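Local coordinates for putative histidine protein kinase (Rhodobacter sphaeroides, PDB 3KYJ) that probably relays chemoreceptor signals to the flagellar motors as a CheA-type histidine kinase, this piece being its phosphotransfer (Hpt) domain, at residues A29-L34 with E93-A98; P46-V51 with L79-G84; T53-S58 with L72-I77; E67-L72 with T119-L124; E107-A110 with D115-G118. All coordinates share one frame; numbering follows the deposited sequence.

Contact 1: A29-L34 with E93-A98; sequences ASLLAL and EILLFA
Leu-31 meets Leu-95 and Leu-96 where helices 10-35 and 89-112 pass each other in nearly opposite directions, their local axes 9.9 Å apart at closest approach and 148° between their N-to-C directions. The contact is wholly apolar in its side chains. Leu-31 presses its root against one leucine and its tip against the other: its CB lies 3.6 Å from Leu-96 CD2, while its CD1 comes within 3.7 Å of Leu-95 CB. The second methyl of Leu-31, CD2, packs beside the same CB of Leu-95, so that the two methyls fork over the base of a side chain that crosses theirs at about a right angle. Farther toward the surface, Leu-32 CD2 touches Leu-96 CD2 at 4.1 Å, the looser end of the cluster. With CG anti to its carbonyl carbon (chi1 -85°), Leu-96 sends CD2 between the base of Leu-31 and the tip of Leu-32.

Backbone takes part only as a surface to pack on. Leu-31 CD1 rests 3.5 Å from Leu-95 O, a van der Waals contact, and no hydrogen bond passes between the segments. The main-chain bonds stay inside each helix, as with Ala-98 N to Ile-94 O at 2.8 Å.

Leu-31 and Leu-95 are buried further by neighbouring helices: Leu-47 of helix 40-60 touches Leu-31, and Cys-73 and Ile-77 of helix 64-82 touch Leu-95. Such leucine packing is part of the hydrophobic core of the antiparallel four-helix bundle of an Hpt domain.

Contact 2: P46-V51 with L79-G84; sequences PLFRAV and LVRDAG
The CA atoms of Phe-48 and Arg-81 stand 8.5 Å apart, the nearest pair between the middle of helix 40-60 and the last turn of helix 64-82. These two helices form the antiparallel hairpin of the Hpt four-helix bundle, and here a cation-pi pair bridges them at the surface. Both side chains start with CG anti to the backbone N, which carries them into the gap. The arginine then bends at chi3 and lays its guanidinium over one face of the ring, CZ 4.0 Å from the ring centroid and only 12° off the normal. NH1 sits above the middle of the ring, 3.4 Å from Phe-48 CE2. Ring and guanidinium are not quite stacked flat, their planes being 32° apart.

Within helix 64-82, Ile-77 packs at the base of Phe-48, on CB, and Glu-74 against the outer part of the ring. The guanidinium is held from another direction by Asp-82, the next residue, in a side-on salt bridge that limits its rotation: Arg-81 NE reaches Asp-82 OD1 at 3.0 Å, and Arg-81 NH2 meets the syn lone pair of Asp-82 OD2 at 3.2 Å.

Contact 3: T53-S58 with L72-I77; sequences TFKGNS and LCEDLI
Lys-55 and Glu-74 join helices 40-60 and 64-82, the antiparallel hairpin of the Hpt four-helix bundle, by a salt bridge beside His-52, the residue predicted to carry the phosphate and unmodified here. The lysine amine is shared unequally between the carboxylate oxygens. Lys-55 NZ donates to Glu-74 OE2 at 3.1 Å, meeting it on the syn side but 28° out of the carboxylate plane, and makes only a weak bond of 3.4 Å to Glu-74 OE1. That second oxygen has a stronger partner in ND1 of His-52, so Glu-74 links the histidine to the lysine and may help to orient the imidazole.

Both side chains leave the backbone with CG anti to N. Glu-74 continues extended, whereas Lys-55 turns at chi3 (78°), and the two meet at about a right angle, with Lys-55 CE resting against OE1. The guanidinium of Arg-59 lies close to the amine; the carboxylate of Glu-74, like the salt bridge of Arg-59 with Glu-67, probably offsets the like charges.

Other polar groups of 53-58 have partners on and off their own helix. Asn-57 ND2 donates to Asp-19 OD2 of helix 10-35, and Asn-57 also packs on an apolar side chain of the other protein in the assembly. Within helix 40-60, Thr-53 OG1 bonds to Arg-49 O. In the conformer modelled here, one of two, Ser-58 OG donates back to Lys-55 O at 2.8 Å, approaching 25° from the carbonyl plane.

Contact 4: E67-L72 with T119-L124; sequences ESRAHL and TGSEAL
A bend at chi2 (61°), following a chi1 of -85° that sets CG anti to the carbonyl carbon, swings the guanidinium of Arg-69 toward Ser-121, whose OG is turned between its own backbone N and carbonyl carbon (chi1 57°). The bond they make ties helix 64-82 of the Hpt four-helix bundle to the start of helix 122-135, the additional C-terminal helix of this fragment. Arg-69 NE donates to Ser-121 OG at 2.7 Å, with the oxygen near the guanidinium plane. Another nitrogen of the same group is held by its own helix, Arg-69 NH1 donating to Ser-68 OG at 3.0 Å, so the flat group is fixed from two directions.

Ser-121 occupies the N-cap position of helix 122-135, yet its hydroxyl makes no capping bond. Instead OG is also hydrogen-bonded to Gly-118 O, to which Arg-69 NH2 adds a weak bond. Met-105 of helix 89-112 packs against both Arg-69 and Ser-121; the buried guanidinium finds its oxygen partners in Ser-121, Ser-68 and, weakly, Gly-118. The aliphatic part of the chain comes loosely near helix 122-135, Arg-69 CG lying 4.3 Å from Leu-124 CD2.

Contact 5: E107-A110 with D115-G118; sequences EETA and DVEG
Methyl CG1 of Val-116 lies over one face of the Glu-108 carboxylate, 3.5 Å from OE2, and three waters sit round its oxygen edge, near the plane. OE2 receives two of them. Water 1 donates to Glu-108 OE2 at 2.7 Å and also to Asp-115 O, and water 2 donates to OE2 at 2.8 Å while accepting from Glu-117 N. OE1 takes water 3 at 3.1 Å, whose further bond to Glu-117 O is weak and long. No direct hydrogen bond joins the two segments, and these waters carry the polar part of the contact. The extended chain of Glu-108, its CG anti to the backbone N (chi1 179°), reaches over the valine so that, through waters, one carboxylate reaches the peptide groups on both sides of Val-116.

Thr-109 supplies the apolar side. Its methyl CG2 packs against Val-116 CG1 and 4.0 Å from Asp-115 C, although the methyl-methyl distance as modelled is implausibly short and its exact value is doubtful. The hydroxyl of Thr-109 points elsewhere, bonded to Tyr-16 OH and to Met-105 O.

Asp-115 turns from this helix to another: OD2 takes the backbone N of Val-65 and OD1 that of Val-66, in the first turn of helix 64-82, and OD1 also makes a weak bond of 2.9 Å with Val-116 N. The extended loop 115-118 thereby lies folded back along the end of helix 89-112, with Val-116 set between Thr-109 and the valines beginning helix 64-82, before the chain enters helix 122-135.

Contacts 1, 2 and 3 lie wholly within the four-helix Hpt bundle, whereas contacts 4 and 5 attach helix 122-135 and the loop before it. Contacts 2 and 3 both join helices 40-60 and 64-82, their centres 10 Å apart, with contact 3 nested inside the loop closed by contact 2; both are nested within contact 1. Contact 4 crosses these along the chain, shares Leu-72 with contact 3, and encloses contact 5, which touches it through Gly-118. Contacts 2 and 5, about 25 Å apart between centres, lie on opposite sides of the chain's centre. Helix 64-82 thus links the leucine core, the surroundings of the predicted phosphorylation site and the C-terminal extension.

Contact 1: A29-L34 with E93-A98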
# COMPACT_ATOMS: atom_id res chain seq x y z
N ALA A 29 -5.68 10.88 14.75
CA ALA A 29 -7.09 10.96 15.16
C ALA A 29 -7.53 9.70 15.90
O ALA A 29 -8.25 9.79 16.92
CB ALA A 29 -7.99 11.20 13.96
N SER A 30 -7.14 8.53 15.40
CA SER A 30 -7.53 7.28 16.05
C SER A 30 -6.91 7.18 17.45
O SER A 30 -7.57 6.74 18.41
CB SER A 30 -7.11 6.08 15.23
OG SER A 30 -7.71 6.11 13.94
N LEU A 31 -5.64 7.56 17.58
CA LEU A 31 -4.94 7.47 18.86
C LEU A 31 -5.52 8.45 19.89
O LEU A 31 -5.70 8.11 21.06
CB LEU A 31 -3.46 7.72 18.64
CG LEU A 31 -2.75 6.61 17.85
CD1 LEU A 31 -1.34 7.05 17.46
CD2 LEU A 31 -2.69 5.33 18.68
N LEU A 32 -5.85 9.66 19.43
CA LEU A 32 -6.44 10.65 20.33
C LEU A 32 -7.84 10.21 20.75
O LEU A 32 -8.23 10.43 21.89
CB LEU A 32 -6.47 12.05 19.69
CG LEU A 32 -5.09 12.71 19.53
CD1 LEU A 32 -5.22 14.00 18.79
CD2 LEU A 32 -4.39 12.93 20.87
N ALA A 33 -8.59 9.59 19.85
CA ALA A 33 -9.89 9.04 20.21
C ALA A 33 -9.76 7.95 21.28
O ALA A 33 -10.55 7.92 22.24
CB ALA A 33 -10.62 8.54 18.96
N LEU A 34 -8.74 7.10 21.15
CA LEU A 34 -8.51 6.06 22.14
C LEU A 34 -8.12 6.66 23.48
O LEU A 34 -8.57 6.24 24.53
CB LEU A 34 -7.44 5.08 21.64
CG LEU A 34 -7.86 4.20 20.46
CD1 LEU A 34 -6.65 3.47 19.89
CD2 LEU A 34 -8.97 3.22 20.86
N GLU A 93 0.26 5.47 23.95
CA GLU A 93 1.28 6.46 24.23
C GLU A 93 2.48 6.37 23.26
O GLU A 93 2.93 7.38 22.70
CB GLU A 93 1.78 6.23 25.67
CG GLU A 93 2.97 7.03 26.10
CD GLU A 93 3.38 6.67 27.52
OE1 GLU A 93 2.49 6.52 28.39
OE2 GLU A 93 4.60 6.53 27.76
N ILE A 94 3.00 5.16 23.11
CA ILE A 94 4.15 4.92 22.24
C ILE A 94 3.77 5.28 20.80
O ILE A 94 4.57 5.89 20.07
CB ILE A 94 4.63 3.47 22.32
CG1 ILE A 94 5.20 3.17 23.71
CG2 ILE A 94 5.69 3.19 21.26
CD1 ILE A 94 5.39 1.70 23.98
N LEU A 95 2.56 4.96 20.39
CA LEU A 95 2.16 5.25 19.01
C LEU A 95 1.90 6.73 18.78
O LEU A 95 2.12 7.22 17.67
CB LEU A 95 0.97 4.40 18.59
CG LEU A 95 1.23 2.90 18.49
CD1 LEU A 95 -0.06 2.11 18.25
CD2 LEU A 95 2.25 2.62 17.38
N LEU A 96 1.44 7.46 19.80
CA LEU A 96 1.33 8.91 19.70
C LEU A 96 2.73 9.53 19.50
O LEU A 96 2.91 10.40 18.66
CB LEU A 96 0.64 9.54 20.92
CG LEU A 96 -0.88 9.54 20.81
CD1 LEU A 96 -1.49 9.93 22.16
CD2 LEU A 96 -1.33 10.47 19.71
N PHE A 97 3.72 9.06 20.26
CA PHE A 97 5.11 9.47 20.09
C PHE A 97 5.56 9.12 18.67
O PHE A 97 6.18 9.93 17.97
CB PHE A 97 5.97 8.79 21.17
CG PHE A 97 7.45 9.07 21.09
CD1 PHE A 97 7.92 10.34 20.84
CD2 PHE A 97 8.35 8.05 21.27
CE1 PHE A 97 9.31 10.59 20.78
CE2 PHE A 97 9.72 8.29 21.21
CZ PHE A 97 10.18 9.55 20.95
N ALA A 98 5.23 7.91 18.21
CA ALA A 98 5.56 7.51 16.86
C ALA A 98 4.94 8.44 15.82
O ALA A 98 5.59 8.79 14.85
CB ALA A 98 5.19 6.08 16.59

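Contact 2: P46-V51 with L79-G84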
# COMPACT_ATOMS: atom_id res chain seq x y z
N PRO A 46 -8.80 1.50 11.46
CA PRO A 46 -8.34 2.76 10.88
C PRO A 46 -6.89 3.05 11.20
O PRO A 46 -6.15 3.54 10.35
CB PRO A 46 -9.28 3.79 11.51
CG PRO A 46 -10.58 3.02 11.77
CD PRO A 46 -10.13 1.62 12.10
N LEU A 47 -6.47 2.75 12.43
CA LEU A 47 -5.10 2.98 12.84
C LEU A 47 -4.13 2.11 12.01
O LEU A 47 -3.14 2.61 11.47
CB LEU A 47 -4.99 2.69 14.34
CG LEU A 47 -3.57 2.71 14.90
CD1 LEU A 47 -2.90 4.08 14.72
CD2 LEU A 47 -3.62 2.35 16.37
N PHE A 48 -4.44 0.83 11.89
CA PHE A 48 -3.63 -0.07 11.10
C PHE A 48 -3.53 0.41 9.66
O PHE A 48 -2.44 0.47 9.09
CB PHE A 48 -4.19 -1.50 11.12
CG PHE A 48 -3.32 -2.50 10.40
CD1 PHE A 48 -2.40 -3.27 11.11
CD2 PHE A 48 -3.40 -2.65 9.04
CE1 PHE A 48 -1.58 -4.17 10.48
CE2 PHE A 48 -2.56 -3.56 8.39
CZ PHE A 48 -1.66 -4.31 9.12
N ARG A 49 -4.67 0.75 9.06
CA ARG A 49 -4.66 1.16 7.66
C ARG A 49 -3.83 2.43 7.44
O ARG A 49 -3.11 2.52 6.44
CB ARG A 49 -6.10 1.35 7.17
CG ARG A 49 -6.83 0.01 7.05
CD ARG A 49 -8.19 0.14 6.35
NE ARG A 49 -9.16 0.88 7.14
CZ ARG A 49 -9.97 0.36 8.07
NH1 ARG A 49 -9.91 -0.93 8.39
NH2 ARG A 49 -10.82 1.15 8.69
N ALA A 50 -3.90 3.37 8.37
CA ALA A 50 -3.14 4.61 8.24
C ALA A 50 -1.64 4.34 8.27
O ALA A 50 -0.89 4.86 7.44
CB ALA A 50 -3.53 5.56 9.34
N VAL A 51 -1.20 3.52 9.21
CA VAL A 51 0.21 3.20 9.35
C VAL A 51 0.66 2.38 8.15
O VAL A 51 1.73 2.62 7.59
CB VAL A 51 0.47 2.46 10.67
CG1 VAL A 51 1.91 2.00 10.73
CG2 VAL A 51 0.19 3.42 11.83
N LEU A 79 -0.37 -6.95 16.64
CA LEU A 79 -0.51 -7.83 17.81
C LEU A 79 -1.87 -7.62 18.47
O LEU A 79 -2.50 -8.57 18.94
CB LEU A 79 0.55 -7.54 18.86
CG LEU A 79 1.99 -7.93 18.52
CD1 LEU A 79 2.89 -7.43 19.63
CD2 LEU A 79 2.11 -9.44 18.35
N VAL A 80 -2.31 -6.37 18.54
CA VAL A 80 -3.66 -6.03 19.04
C VAL A 80 -4.72 -6.62 18.12
O VAL A 80 -5.68 -7.26 18.58
CB VAL A 80 -3.87 -4.51 19.17
CG1 VAL A 80 -5.29 -4.21 19.59
CG2 VAL A 80 -2.90 -3.92 20.18
N ARG A 81 -4.57 -6.41 16.82
CA ARG A 81 -5.61 -6.80 15.88
C ARG A 81 -5.72 -8.32 15.75
O ARG A 81 -6.83 -8.86 15.66
CB ARG A 81 -5.34 -6.17 14.50
CG ARG A 81 -6.50 -6.33 13.53
CD ARG A 81 -6.10 -5.92 12.13
NE ARG A 81 -5.13 -6.86 11.56
CZ ARG A 81 -4.58 -6.72 10.36
NH1 ARG A 81 -4.91 -5.70 9.60
NH2 ARG A 81 -3.72 -7.62 9.92
N ASP A 82 -4.58 -9.03 15.80
CA ASP A 82 -4.53 -10.44 15.44
C ASP A 82 -4.18 -11.41 16.56
O ASP A 82 -4.61 -12.57 16.54
CB ASP A 82 -3.50 -10.64 14.32
CG ASP A 82 -3.82 -9.82 13.09
OD1 ASP A 82 -5.00 -9.50 12.90
OD2 ASP A 82 -2.87 -9.49 12.33
N ALA A 83 -3.41 -10.95 17.54
CA ALA A 83 -2.83 -11.83 18.56
C ALA A 83 -3.40 -11.58 19.95
O ALA A 83 -2.84 -12.02 20.98
CB ALA A 83 -1.33 -11.67 18.59
N GLY A 84 -4.51 -10.86 19.99
CA GLY A 84 -5.27 -10.73 21.22
C GLY A 84 -4.68 -9.84 22.30
O GLY A 84 -5.16 -9.82 23.44

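Contact 3: T53-S58 with L72-I77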
# COMPACT_ATOMS: atom_id res chain seq x y z
N THR A 53 -0.54 2.43 5.09
CA THR A 53 -0.42 3.35 3.98
C THR A 53 0.88 4.15 4.06
O THR A 53 1.63 4.29 3.08
CB THR A 53 -1.62 4.30 3.97
OG1 THR A 53 -2.78 3.56 3.60
CG2 THR A 53 -1.40 5.46 2.99
N PHE A 54 1.16 4.71 5.24
CA PHE A 54 2.37 5.49 5.41
C PHE A 54 3.62 4.65 5.12
O PHE A 54 4.53 5.08 4.41
CB PHE A 54 2.40 6.09 6.80
CG PHE A 54 3.47 7.12 6.97
CD1 PHE A 54 3.23 8.44 6.68
CD2 PHE A 54 4.74 6.74 7.36
CE1 PHE A 54 4.23 9.39 6.80
CE2 PHE A 54 5.75 7.68 7.47
CZ PHE A 54 5.51 9.00 7.20
N LYS A 55 3.63 3.42 5.62
CA LYS A 55 4.70 2.49 5.35
C LYS A 55 4.87 2.21 3.85
O LYS A 55 5.98 2.28 3.31
CB LYS A 55 4.44 1.18 6.08
CG LYS A 55 5.57 0.18 5.98
CD LYS A 55 5.23 -1.23 6.51
CE LYS A 55 4.39 -1.99 5.51
NZ LYS A 55 4.26 -3.43 5.87
N GLY A 56 3.79 1.87 3.17
CA GLY A 56 3.86 1.59 1.74
C GLY A 56 4.33 2.78 0.92
O GLY A 56 5.06 2.62 -0.05
N ASN A 57 3.91 3.97 1.32
CA ASN A 57 4.31 5.19 0.62
C ASN A 57 5.83 5.39 0.71
O ASN A 57 6.49 5.73 -0.26
CB ASN A 57 3.58 6.41 1.23
CG ASN A 57 2.10 6.49 0.87
OD1 ASN A 57 1.55 5.61 0.20
ND2 ASN A 57 1.46 7.54 1.33
N SER A 58 6.38 5.16 1.90
CA SER A 58 7.80 5.33 2.09
C SER A 58 8.57 4.25 1.32
O SER A 58 9.65 4.52 0.78
CB SER A 58 8.15 5.30 3.58
OG SER A 58 7.99 4.02 4.17
N LEU A 72 7.58 -1.19 12.34
CA LEU A 72 7.50 -1.66 13.71
C LEU A 72 6.20 -1.20 14.37
O LEU A 72 5.62 -1.95 15.16
CB LEU A 72 8.70 -1.23 14.54
CG LEU A 72 9.95 -2.09 14.42
CD1 LEU A 72 10.80 -1.90 15.67
CD2 LEU A 72 9.67 -3.57 14.22
N CYS A 73 5.73 0.01 14.05
CA CYS A 73 4.41 0.43 14.52
C CYS A 73 3.35 -0.56 14.07
O CYS A 73 2.48 -0.96 14.85
CB CYS A 73 4.07 1.83 14.02
SG CYS A 73 5.04 3.16 14.72
N GLU A 74 3.41 -0.96 12.80
CA GLU A 74 2.42 -1.86 12.22
C GLU A 74 2.45 -3.20 12.91
O GLU A 74 1.39 -3.79 13.18
CB GLU A 74 2.67 -2.02 10.71
CG GLU A 74 1.56 -2.75 9.97
CD GLU A 74 1.94 -3.04 8.54
OE1 GLU A 74 1.72 -2.17 7.69
OE2 GLU A 74 2.48 -4.13 8.27
N ASP A 75 3.65 -3.68 13.24
CA ASP A 75 3.78 -4.94 13.97
C ASP A 75 3.05 -4.86 15.32
O ASP A 75 2.34 -5.81 15.70
CB ASP A 75 5.24 -5.27 14.25
CG ASP A 75 5.99 -5.80 13.03
OD1 ASP A 75 5.38 -6.06 11.96
OD2 ASP A 75 7.21 -5.96 13.17
N LEU A 76 3.23 -3.75 16.04
CA LEU A 76 2.62 -3.62 17.37
C LEU A 76 1.10 -3.57 17.24
O LEU A 76 0.36 -4.24 17.99
CB LEU A 76 3.16 -2.36 18.07
CG LEU A 76 2.58 -2.06 19.45
CD1 LEU A 76 2.72 -3.27 20.39
CD2 LEU A 76 3.28 -0.84 20.02
N ILE A 77 0.61 -2.78 16.29
CA ILE A 77 -0.83 -2.68 16.08
C ILE A 77 -1.38 -4.04 15.65
O ILE A 77 -2.47 -4.44 16.06
CB ILE A 77 -1.17 -1.63 15.02
CG1 ILE A 77 -0.74 -0.24 15.47
CG2 ILE A 77 -2.67 -1.67 14.70
CD1 ILE A 77 -0.55 0.75 14.32

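Contact 4: E67-L72 with T119-L124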
# COMPACT_ATOMS: atom_id res chain seq x y z
N GLU A 67 10.53 3.72 6.48
CA GLU A 67 9.75 2.50 6.37
C GLU A 67 9.90 1.64 7.62
O GLU A 67 8.92 1.11 8.12
CB GLU A 67 10.18 1.72 5.13
CG GLU A 67 9.36 0.46 4.87
CD GLU A 67 9.86 -0.34 3.70
OE1 GLU A 67 10.76 0.11 2.98
OE2 GLU A 67 9.36 -1.45 3.51
N SER A 68 11.12 1.51 8.13
CA SER A 68 11.36 0.61 9.26
C SER A 68 10.65 1.08 10.54
O SER A 68 10.26 0.26 11.37
CB SER A 68 12.87 0.46 9.52
OG SER A 68 13.48 1.66 9.96
N ARG A 69 10.50 2.39 10.71
CA ARG A 69 9.78 2.91 11.90
C ARG A 69 8.28 2.61 11.75
O ARG A 69 7.62 2.15 12.69
CB ARG A 69 9.99 4.40 12.09
CG ARG A 69 11.27 4.79 12.86
CD ARG A 69 12.52 4.31 12.14
NE ARG A 69 13.73 4.78 12.81
CZ ARG A 69 14.90 4.16 12.75
NH1 ARG A 69 15.05 2.98 12.16
NH2 ARG A 69 15.94 4.70 13.37
N ALA A 70 7.73 2.87 10.57
CA ALA A 70 6.32 2.58 10.32
C ALA A 70 6.07 1.08 10.44
O ALA A 70 5.03 0.64 10.97
CB ALA A 70 5.90 3.10 8.94
N HIS A 71 7.02 0.26 9.99
CA HIS A 71 6.84 -1.18 10.02
C HIS A 71 6.73 -1.68 11.46
O HIS A 71 5.90 -2.53 11.76
CB HIS A 71 7.96 -1.91 9.26
CG HIS A 71 7.71 -3.38 9.13
ND1 HIS A 71 8.54 -4.33 9.68
CD2 HIS A 71 6.66 -4.05 8.60
CE1 HIS A 71 8.04 -5.53 9.44
NE2 HIS A 71 6.91 -5.39 8.78
N LEU A 72 7.58 -1.19 12.34
CA LEU A 72 7.50 -1.66 13.71
C LEU A 72 6.20 -1.20 14.37
O LEU A 72 5.62 -1.95 15.16
CB LEU A 72 8.70 -1.23 14.54
CG LEU A 72 9.95 -2.09 14.42
CD1 LEU A 72 10.80 -1.90 15.67
CD2 LEU A 72 9.67 -3.57 14.22
N THR A 119 19.29 8.35 13.51
CA THR A 119 19.72 8.64 14.88
C THR A 119 18.63 9.20 15.80
O THR A 119 18.46 8.76 16.94
CB THR A 119 20.84 9.65 14.87
OG1 THR A 119 21.79 9.27 13.87
CG2 THR A 119 21.49 9.73 16.23
N GLY A 120 17.89 10.18 15.30
CA GLY A 120 16.89 10.86 16.10
C GLY A 120 15.75 9.96 16.57
O GLY A 120 15.09 10.25 17.58
N SER A 121 15.52 8.86 15.85
CA SER A 121 14.41 7.96 16.15
C SER A 121 14.83 6.60 16.73
O SER A 121 14.02 5.70 16.87
CB SER A 121 13.51 7.79 14.90
OG SER A 121 14.26 7.29 13.80
N GLU A 122 16.10 6.47 17.12
CA GLU A 122 16.54 5.22 17.73
C GLU A 122 15.80 4.96 19.05
O GLU A 122 15.50 3.81 19.37
CB GLU A 122 18.06 5.25 18.00
CG GLU A 122 18.90 5.03 16.76
CD GLU A 122 20.40 5.14 17.03
OE1 GLU A 122 20.85 4.86 18.17
OE2 GLU A 122 21.11 5.47 16.09
N ALA A 123 15.49 6.01 19.80
CA ALA A 123 14.76 5.83 21.06
C ALA A 123 13.36 5.25 20.82
O ALA A 123 12.92 4.34 21.52
CB ALA A 123 14.66 7.15 21.81
N LEU A 124 12.69 5.77 19.81
CA LEU A 124 11.38 5.26 19.45
C LEU A 124 11.49 3.79 19.10
O LEU A 124 10.65 2.99 19.49
CB LEU A 124 10.80 6.05 18.28
CG LEU A 124 9.56 5.40 17.64
CD1 LEU A 124 8.38 5.36 18.62
CD2 LEU A 124 9.18 6.15 16.38

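Contact 5: E107-A110 with D115-G118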
# COMPACT_ATOMS: atom_id res chain seq x y z
N GLU A 107 8.12 15.60 7.06
CA GLU A 107 8.36 16.99 6.68
C GLU A 107 9.79 17.15 6.17
O GLU A 107 10.05 17.87 5.20
CB GLU A 107 8.08 17.92 7.85
CG GLU A 107 6.60 18.06 8.21
CD GLU A 107 6.36 19.02 9.36
OE1 GLU A 107 7.17 19.95 9.54
OE2 GLU A 107 5.35 18.85 10.08
N GLU A 108 10.73 16.47 6.83
CA GLU A 108 12.13 16.55 6.41
C GLU A 108 12.41 15.83 5.09
O GLU A 108 13.08 16.39 4.23
CB GLU A 108 13.04 15.96 7.47
CG GLU A 108 14.50 16.00 7.05
CD GLU A 108 15.33 15.05 7.87
OE1 GLU A 108 15.28 15.15 9.12
OE2 GLU A 108 16.02 14.21 7.27
N THR A 109 11.94 14.59 4.95
CA THR A 109 12.27 13.77 3.78
C THR A 109 11.60 14.33 2.55
O THR A 109 12.13 14.25 1.45
CB THR A 109 11.88 12.27 3.94
OG1 THR A 109 10.47 12.14 4.22
CG2 THR A 109 12.69 11.60 5.03
N ALA A 110 10.43 14.92 2.73
CA ALA A 110 9.69 15.46 1.61
C ALA A 110 10.49 16.61 1.02
O ALA A 110 10.38 16.89 -0.18
CB ALA A 110 8.33 15.95 2.05
N ASP A 115 16.03 9.81 2.23
CA ASP A 115 15.73 9.15 3.50
C ASP A 115 16.34 9.95 4.65
O ASP A 115 17.24 10.76 4.45
CB ASP A 115 16.25 7.71 3.47
CG ASP A 115 15.54 6.77 4.44
OD1 ASP A 115 14.58 7.15 5.14
OD2 ASP A 115 15.98 5.60 4.47
N VAL A 116 15.83 9.71 5.85
CA VAL A 116 16.31 10.41 7.03
C VAL A 116 17.43 9.63 7.62
O VAL A 116 17.59 8.44 7.33
CB VAL A 116 15.23 10.49 8.13
CG1 VAL A 116 14.08 11.32 7.68
CG2 VAL A 116 14.76 9.09 8.52
N GLU A 117 18.23 10.34 8.42
CA GLU A 117 19.14 9.70 9.33
C GLU A 117 18.37 9.19 10.54
O GLU A 117 17.56 9.92 11.18
CB GLU A 117 20.23 10.66 9.80
CG GLU A 117 21.20 11.08 8.71
CD GLU A 117 21.99 9.91 8.13
OE1 GLU A 117 22.24 8.93 8.86
OE2 GLU A 117 22.37 9.99 6.94
N GLY A 118 18.65 7.93 10.83
CA GLY A 118 17.94 7.19 11.84
C GLY A 118 18.23 7.59 13.27
O GLY A 118 17.47 7.19 14.14
O HOH W 1 16.69 13.74 4.71
O HOH W 2 18.27 13.32 8.65
O HOH W 3 15.96 13.02 11.24